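Local coordinates for formate dehydrogenase (Staphylococcus aureus, PDB 6TTB), which probably catalyses the NAD-dependent oxidation of formate to carbon dioxide, passing a hydride to the nicotinamide of the bound cofactor, at residues A[137-142]-A[338-343]. Sequence-based numbering, arbitrary orientation.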
loop_
_atom_site.group_PDB
_atom_site.type_symbol
_atom_site.label_atom_id
_atom_site.label_comp_id
_atom_site.label_asym_id
_atom_site.label_seq_id
_atom_site.Cartn_x
_atom_site.Cartn_y
_atom_site.Cartn_z
ATOM N N VAL A 137 20.064 -25.632 -0.043
ATOM C CA VAL A 137 20.571 -24.337 0.357
ATOM C C VAL A 137 19.783 -23.301 -0.386
ATOM O O VAL A 137 19.564 -23.442 -1.579
ATOM C CB VAL A 137 22.071 -24.165 0.064
ATOM C CG1 VAL A 137 22.845 -25.317 0.628
ATOM C CG2 VAL A 137 22.313 -24.076 -1.419
ATOM N N GLU A 138 19.452 -22.225 0.320
ATOM C CA GLU A 138 18.851 -21.072 -0.280
ATOM C C GLU A 138 19.766 -19.885 0.038
ATOM O O GLU A 138 20.748 -20.070 0.731
ATOM C CB GLU A 138 17.378 -20.962 0.183
ATOM C CG GLU A 138 17.158 -20.573 1.667
ATOM C CD GLU A 138 15.763 -20.902 2.276
ATOM O OE1 GLU A 138 15.037 -21.784 1.747
ATOM O OE2 GLU A 138 15.444 -20.368 3.349
ATOM N N VAL A 139 19.431 -18.688 -0.496
ATOM C CA VAL A 139 20.229 -17.462 -0.445
ATOM C C VAL A 139 19.722 -16.545 0.684
ATOM O O VAL A 139 19.138 -15.470 0.479
ATOM C CB VAL A 139 20.112 -16.739 -1.791
ATOM C CG1 VAL A 139 21.092 -15.573 -1.875
ATOM C CG2 VAL A 139 20.278 -17.705 -2.965
ATOM N N THR A 140 19.988 -16.942 1.904
ATOM C CA THR A 140 19.534 -16.173 3.032
ATOM C C THR A 140 19.969 -14.723 2.832
ATOM O O THR A 140 21.073 -14.451 2.395
ATOM C CB THR A 140 19.961 -16.864 4.328
ATOM O OG1 THR A 140 19.692 -18.261 4.099
ATOM C CG2 THR A 140 19.193 -16.412 5.545
ATOM N N GLY A 141 19.053 -13.798 3.102
ATOM C CA GLY A 141 19.422 -12.405 3.238
ATOM C C GLY A 141 19.065 -11.616 1.997
ATOM O O GLY A 141 18.603 -10.491 2.101
ATOM N N SER A 142 19.062 -12.320 0.873
ATOM C CA SER A 142 19.114 -11.719 -0.431
ATOM C C SER A 142 17.898 -10.806 -0.732
ATOM O O SER A 142 17.964 -10.002 -1.696
ATOM C CB SER A 142 19.259 -12.783 -1.422
ATOM O OG SER A 142 18.017 -13.433 -1.587
ATOM N N ASP A 338 23.830 -13.460 -7.412
ATOM C CA ASP A 338 25.175 -13.480 -6.820
ATOM C C ASP A 338 25.330 -14.617 -5.798
ATOM O O ASP A 338 26.420 -15.212 -5.710
ATOM C CB ASP A 338 25.599 -12.121 -6.294
ATOM C CG ASP A 338 25.888 -11.174 -7.462
ATOM O OD1 ASP A 338 26.321 -11.698 -8.579
ATOM O OD2 ASP A 338 25.689 -9.903 -7.286
ATOM N N GLY A 339 24.247 -14.918 -5.040
ATOM C CA GLY A 339 24.251 -16.011 -4.113
ATOM C C GLY A 339 24.345 -17.362 -4.829
ATOM O O GLY A 339 25.222 -18.191 -4.525
ATOM N N VAL A 340 23.440 -17.596 -5.792
ATOM C CA VAL A 340 23.455 -18.880 -6.458
ATOM C C VAL A 340 24.869 -19.106 -6.975
ATOM O O VAL A 340 25.377 -20.217 -6.920
ATOM C CB VAL A 340 22.393 -18.983 -7.571
ATOM C CG1 VAL A 340 22.747 -20.008 -8.637
ATOM C CG2 VAL A 340 21.045 -19.325 -7.006
ATOM N N LYS A 341 25.489 -18.026 -7.476
ATOM C CA LYS A 341 26.807 -18.114 -8.088
ATOM C C LYS A 341 27.820 -18.498 -7.024
ATOM O O LYS A 341 28.568 -19.448 -7.213
ATOM C CB LYS A 341 27.208 -16.837 -8.852
ATOM C CG LYS A 341 26.516 -16.600 -10.189
ATOM C CD LYS A 341 27.409 -15.920 -11.203
ATOM C CE LYS A 341 26.791 -14.667 -11.819
ATOM N NZ LYS A 341 26.367 -14.847 -13.240
ATOM N N ASP A 342 27.810 -17.775 -5.908
ATOM C CA ASP A 342 28.766 -18.056 -4.835
ATOM C C ASP A 342 28.632 -19.509 -4.346
ATOM O O ASP A 342 29.635 -20.232 -4.141
ATOM C CB ASP A 342 28.683 -17.049 -3.690
ATOM C CG ASP A 342 29.819 -17.236 -2.706
ATOM O OD1 ASP A 342 30.991 -16.757 -3.017
ATOM O OD2 ASP A 342 29.568 -17.887 -1.629
ATOM N N ILE A 343 27.391 -19.944 -4.155
ATOM C CA ILE A 343 27.129 -21.302 -3.703
ATOM C C ILE A 343 27.825 -22.287 -4.635
ATOM O O ILE A 343 28.634 -23.094 -4.178
ATOM C CB ILE A 343 25.611 -21.536 -3.643
ATOM C CG1 ILE A 343 25.038 -21.128 -2.280
ATOM C CG2 ILE A 343 25.244 -22.954 -4.030
ATOM C CD1 ILE A 343 23.648 -20.509 -2.365
#
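V137, on strand 135-138, and V139, in the chain that follows, turn their side chains to helix 330-348, while E138 between them points the other way. The side chains meet through apolar groups, and no hydrogen bond crosses between the segments. V137 and I343 meet tip to tip, CG2 of V137 lying 3.9 Å from CD1 of I343 and also facing its CG1 and CG2. V139 divides its two branches. CG1, anti to the backbone N (chi1 -171°), comes down on the bare backbone of G339, 3.9 Å from CA; CG2 turns to V340, 4.4 Å from its CG2, and to CD1 of I343. The strand borders a five-stranded parallel sheet, probably that of the catalytic domain in this family, and the helix packs on that sheet, V340 and I343 also touching I115 of neighbouring strand 113-116. Polar bonds instead shape the type II turn from V139 to S142, with G141 at positive phi: V139 O accepts hydrogen bonds from both S142 N and, at 3.1 Å, S142 OG, which lies in the carbonyl plane. The side chain of E138, hydrogen-bonded through OE1 to S121 OG, lies about 6 Å from the bound NAD.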